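Local coordinates for Trypsin/chymotrypsin inhibitor (Alocasia macrorrhizos, PDB 5YCZ), which inhibits the serine proteases trypsin and alpha-chymotrypsin as a plant Kunitz-type inhibitor, at residues Arg148-Gly160 and Leu165-Arg177. Numbering follows the deposited sequence.
Sequences RMGCLGTLGLAEG and LLNINNESPHTIR
Leu-152 lays its CB against CD1 of Ile-168 (3.9 Å), both side chains also resting on Phe-92, while a water links the carbonyl of Leu-152 to ND2 of Asn-170. Gly-153 brings its bare CA to 3.4 Å from Asn-170 OD1, and its O meets CD1 of Ile-168. OD1 of Asn-170 accepts the N-H of Thr-154 (N to OD1 3.2 Å), from above the plane of the amide rather than on a lone pair. Thr-154 also engages through its carbonyl and its methyl: its O takes the N-H of Asn-169, nearly head-on, and CG2, anti to the backbone N, meets CB of Pro-173 at 3.4 Å. The side chain of Leu-155 crosses that of Leu-166 at about a right angle, CD1 to CD1 3.8 Å, and O of Leu-155 receives His-174 N on a lone pair (2.8 Å) along with a water proton. Gly-156 sets its CA against CB of Asn-169 and CA of Pro-173 in the 169-173 turn, where OD1 of Asn-169 accepts Ser-172 N, an Asx motif; the N and O of Gly-156 bond to O and N of Asn-167. Leu-157 puts CD2 over the centre of the His-174 imidazole, a CH-pi contact 3.7 Å from the centroid, and the same methyl touches CD2 of Leu-166. Ala-158 finishes the pairing with two backbone bonds to Leu-165. The result is an antiparallel beta hairpin, 153-159 with 164-168, within the beta-trefoil fold of Kunitz-type (STI) inhibitors.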
loop_
_atom_site.group_PDB
_atom_site.type_symbol
_atom_site.label_atom_id
_atom_site.label_comp_id
_atom_site.label_asym_id
_atom_site.label_seq_id
_atom_site.Cartn_x
_atom_site.Cartn_y
_atom_site.Cartn_z
ATOM N N ARG A 148 -19.170 -15.403 15.574
ATOM C CA ARG A 148 -18.912 -15.451 17.006
ATOM C C ARG A 148 -17.662 -16.231 17.396
ATOM O O ARG A 148 -17.152 -16.035 18.504
ATOM C CB ARG A 148 -20.130 -16.039 17.728
ATOM C CG ARG A 148 -21.132 -14.987 18.215
ATOM C CD ARG A 148 -21.952 -14.396 17.059
ATOM N NE ARG A 148 -22.901 -13.366 17.497
ATOM C CZ ARG A 148 -23.749 -12.728 16.689
ATOM N NH1 ARG A 148 -23.776 -13.009 15.389
ATOM N NH2 ARG A 148 -24.572 -11.803 17.181
ATOM N N MET A 149 -17.156 -17.103 16.536
ATOM C CA MET A 149 -15.997 -17.896 16.919
ATOM C C MET A 149 -14.789 -17.002 17.204
ATOM O O MET A 149 -14.720 -15.837 16.788
ATOM C CB MET A 149 -15.665 -18.896 15.830
ATOM C CG MET A 149 -15.222 -18.246 14.567
ATOM S SD MET A 149 -15.819 -19.181 13.150
ATOM C CE MET A 149 -17.397 -18.378 12.847
ATOM N N GLY A 150 -13.829 -17.557 17.937
ATOM C CA GLY A 150 -12.698 -16.793 18.414
ATOM C C GLY A 150 -11.617 -16.650 17.362
ATOM O O GLY A 150 -11.814 -16.895 16.171
ATOM N N CYS A 151 -10.443 -16.247 17.827
ATOM C CA CYS A 151 -9.332 -16.045 16.914
ATOM C C CYS A 151 -8.601 -17.359 16.643
ATOM O O CYS A 151 -8.716 -18.337 17.387
ATOM C CB CYS A 151 -8.391 -15.007 17.488
ATOM S SG CYS A 151 -9.254 -13.492 17.845
ATOM N N LEU A 152 -7.854 -17.387 15.545
ATOM C CA LEU A 152 -7.019 -18.555 15.319
ATOM C C LEU A 152 -5.875 -18.601 16.306
ATOM O O LEU A 152 -5.427 -19.695 16.671
ATOM C CB LEU A 152 -6.475 -18.571 13.896
ATOM C CG LEU A 152 -7.495 -18.511 12.760
ATOM C CD1 LEU A 152 -6.807 -18.725 11.416
ATOM C CD2 LEU A 152 -8.628 -19.535 12.980
ATOM N N GLY A 153 -5.381 -17.437 16.748
ATOM C CA GLY A 153 -4.308 -17.380 17.713
ATOM C C GLY A 153 -3.273 -16.333 17.346
ATOM O O GLY A 153 -3.486 -15.478 16.490
ATOM N N THR A 154 -2.126 -16.415 18.005
ATOM C CA THR A 154 -1.131 -15.354 18.009
ATOM C C THR A 154 0.010 -15.683 17.052
ATOM O O THR A 154 0.402 -16.848 16.908
ATOM C CB THR A 154 -0.608 -15.143 19.439
ATOM O OG1 THR A 154 -1.716 -15.166 20.358
ATOM C CG2 THR A 154 0.067 -13.795 19.570
ATOM N N LEU A 155 0.529 -14.645 16.389
ATOM C CA LEU A 155 1.637 -14.808 15.454
ATOM C C LEU A 155 2.947 -14.964 16.204
ATOM O O LEU A 155 3.255 -14.179 17.110
ATOM C CB LEU A 155 1.728 -13.619 14.508
ATOM C CG LEU A 155 0.561 -13.457 13.541
ATOM C CD1 LEU A 155 0.801 -12.321 12.566
ATOM C CD2 LEU A 155 0.280 -14.753 12.789
ATOM N N GLY A 156 3.716 -15.984 15.833
ATOM C CA GLY A 156 5.051 -16.146 16.357
ATOM C C GLY A 156 6.015 -16.290 15.205
ATOM O O GLY A 156 5.614 -16.497 14.061
ATOM N N LEU A 157 7.303 -16.155 15.506
ATOM C CA LEU A 157 8.310 -16.365 14.474
ATOM C C LEU A 157 8.421 -17.847 14.140
ATOM O O LEU A 157 8.420 -18.701 15.032
ATOM C CB LEU A 157 9.662 -15.825 14.933
ATOM C CG LEU A 157 9.705 -14.341 15.297
ATOM C CD1 LEU A 157 11.092 -13.953 15.758
ATOM C CD2 LEU A 157 9.233 -13.497 14.124
ATOM N N ALA A 158 8.535 -18.150 12.848
ATOM C CA ALA A 158 8.481 -19.524 12.363
ATOM C C ALA A 158 9.687 -19.803 11.476
ATOM O O ALA A 158 9.774 -19.269 10.364
ATOM C CB ALA A 158 7.190 -19.773 11.587
ATOM N N GLU A 159 10.603 -20.649 11.954
ATOM C CA GLU A 159 11.787 -20.989 11.173
ATOM C C GLU A 159 11.365 -21.645 9.876
ATOM O O GLU A 159 10.682 -22.673 9.893
ATOM C CB GLU A 159 12.709 -21.925 11.953
ATOM C CG GLU A 159 13.466 -21.256 13.072
ATOM C CD GLU A 159 14.632 -20.423 12.570
ATOM O OE1 GLU A 159 14.713 -20.180 11.341
ATOM O OE2 GLU A 159 15.475 -20.021 13.412
ATOM N N GLY A 160 11.770 -21.055 8.754
ATOM C CA GLY A 160 11.207 -21.459 7.488
ATOM C C GLY A 160 12.188 -22.056 6.511
ATOM O O GLY A 160 11.763 -22.645 5.519
ATOM N N LEU A 165 9.239 -16.723 9.030
ATOM C CA LEU A 165 7.892 -16.308 8.673
ATOM C C LEU A 165 7.089 -16.146 9.960
ATOM O O LEU A 165 7.623 -16.304 11.067
ATOM C CB LEU A 165 7.264 -17.307 7.684
ATOM C CG LEU A 165 7.949 -17.461 6.300
ATOM C CD1 LEU A 165 6.967 -17.921 5.287
ATOM C CD2 LEU A 165 8.548 -16.175 5.782
ATOM N N LEU A 166 5.812 -15.788 9.821
ATOM C CA LEU A 166 4.903 -15.657 10.959
ATOM C C LEU A 166 3.845 -16.747 10.885
ATOM O O LEU A 166 3.065 -16.776 9.934
ATOM C CB LEU A 166 4.221 -14.292 10.976
ATOM C CG LEU A 166 5.135 -13.057 11.113
ATOM C CD1 LEU A 166 4.283 -11.790 11.036
ATOM C CD2 LEU A 166 5.934 -13.090 12.415
ATOM N N ASN A 167 3.814 -17.627 11.878
ATOM C CA ASN A 167 2.767 -18.638 11.984
ATOM C C ASN A 167 1.999 -18.422 13.278
ATOM O O ASN A 167 2.246 -17.467 14.011
ATOM C CB ASN A 167 3.352 -20.057 11.915
ATOM C CG ASN A 167 4.230 -20.406 13.126
ATOM O OD1 ASN A 167 4.798 -19.532 13.782
ATOM N ND2 ASN A 167 4.384 -21.696 13.379
ATOM N N ILE A 168 1.054 -19.317 13.554
ATOM C CA ILE A 168 0.332 -19.295 14.822
ATOM C C ILE A 168 1.204 -19.954 15.877
ATOM O O ILE A 168 1.536 -21.137 15.767
ATOM C CB ILE A 168 -1.018 -20.024 14.726
ATOM C CG1 ILE A 168 -1.929 -19.366 13.692
ATOM C CG2 ILE A 168 -1.675 -20.065 16.112
ATOM C CD1 ILE A 168 -2.601 -18.114 14.222
ATOM N N ASN A 169 1.564 -19.206 16.906
ATOM C CA ASN A 169 2.308 -19.795 18.016
ATOM C C ASN A 169 1.830 -19.151 19.314
ATOM O O ASN A 169 2.234 -18.037 19.657
ATOM C CB ASN A 169 3.795 -19.612 17.829
ATOM C CG ASN A 169 4.579 -20.292 18.897
ATOM O OD1 ASN A 169 4.142 -20.396 20.047
ATOM N ND2 ASN A 169 5.753 -20.781 18.530
ATOM N N ASN A 170 0.999 -19.866 20.058
ATOM C CA ASN A 170 0.362 -19.197 21.184
ATOM C C ASN A 170 1.314 -19.055 22.362
ATOM O O ASN A 170 1.290 -18.032 23.054
ATOM C CB ASN A 170 -0.910 -19.937 21.579
ATOM C CG ASN A 170 -2.033 -19.710 20.600
ATOM O OD1 ASN A 170 -2.379 -18.574 20.288
ATOM N ND2 ASN A 170 -2.601 -20.785 20.102
ATOM N N GLU A 171 2.192 -20.037 22.589
ATOM C CA GLU A 171 3.076 -19.885 23.741
ATOM C C GLU A 171 4.228 -18.926 23.462
ATOM O O GLU A 171 4.649 -18.197 24.362
ATOM C CB GLU A 171 3.600 -21.241 24.219
ATOM C CG GLU A 171 4.583 -21.187 25.441
ATOM C CD GLU A 171 4.029 -20.549 26.752
ATOM O OE1 GLU A 171 4.705 -20.685 27.804
ATOM O OE2 GLU A 171 2.946 -19.914 26.756
ATOM N N SER A 172 4.743 -18.867 22.239
ATOM C CA SER A 172 5.884 -17.999 21.949
ATOM C C SER A 172 5.528 -16.954 20.905
ATOM O O SER A 172 6.082 -16.954 19.800
ATOM C CB SER A 172 7.091 -18.817 21.507
ATOM O OG SER A 172 7.391 -19.771 22.511
ATOM N N PRO A 173 4.617 -16.044 21.224
ATOM C CA PRO A 173 4.270 -14.995 20.270
ATOM C C PRO A 173 5.445 -14.070 19.974
ATOM O O PRO A 173 6.298 -13.800 20.822
ATOM C CB PRO A 173 3.143 -14.243 20.984
ATOM C CG PRO A 173 3.417 -14.457 22.408
ATOM C CD PRO A 173 3.909 -15.856 22.504
ATOM N N HIS A 174 5.482 -13.568 18.746
ATOM C CA HIS A 174 6.431 -12.516 18.409
ATOM C C HIS A 174 5.914 -11.212 18.999
ATOM O O HIS A 174 4.933 -10.645 18.507
ATOM C CB HIS A 174 6.613 -12.407 16.899
ATOM C CG HIS A 174 7.610 -11.369 16.487
ATOM N ND1 HIS A 174 8.850 -11.250 17.082
ATOM C CD2 HIS A 174 7.557 -10.411 15.529
ATOM C CE1 HIS A 174 9.512 -10.256 16.514
ATOM N NE2 HIS A 174 8.752 -9.734 15.568
ATOM N N THR A 175 6.548 -10.737 20.059
ATOM C CA THR A 175 6.138 -9.464 20.625
ATOM C C THR A 175 6.893 -8.334 19.949
ATOM O O THR A 175 8.060 -8.485 19.569
ATOM C CB THR A 175 6.384 -9.445 22.128
ATOM O OG1 THR A 175 7.677 -10.008 22.397
ATOM C CG2 THR A 175 5.337 -10.289 22.817
ATOM N N ILE A 176 6.218 -7.194 19.794
ATOM C CA ILE A 176 6.738 -6.100 18.985
ATOM C C ILE A 176 6.350 -4.756 19.588
ATOM O O ILE A 176 5.388 -4.641 20.347
ATOM C CB ILE A 176 6.231 -6.180 17.528
ATOM C CG1 ILE A 176 4.721 -6.327 17.507
ATOM C CG2 ILE A 176 6.863 -7.345 16.796
ATOM C CD1 ILE A 176 4.069 -5.435 16.526
ATOM N N ARG A 177 7.124 -3.729 19.236
ATOM C CA ARG A 177 6.781 -2.336 19.460
ATOM C C ARG A 177 6.640 -1.643 18.112
ATOM O O ARG A 177 7.200 -2.089 17.110
ATOM C CB ARG A 177 7.848 -1.607 20.276
ATOM C CG ARG A 177 8.399 -2.380 21.450
ATOM C CD ARG A 177 9.414 -1.518 22.208
ATOM N NE ARG A 177 10.346 -2.310 23.003
ATOM C CZ ARG A 177 10.191 -2.572 24.300
ATOM N NH1 ARG A 177 9.129 -2.107 24.953
ATOM N NH2 ARG A 177 11.093 -3.305 24.945
HETATM O O HOH W 1 -4.554 -21.792 18.783
HETATM O O HOH W 2 -0.820 -16.222 23.064
HETATM O O HOH W 3 2.685 -11.549 17.655
HETATM O O HOH W 4 7.982 -15.817 18.774
#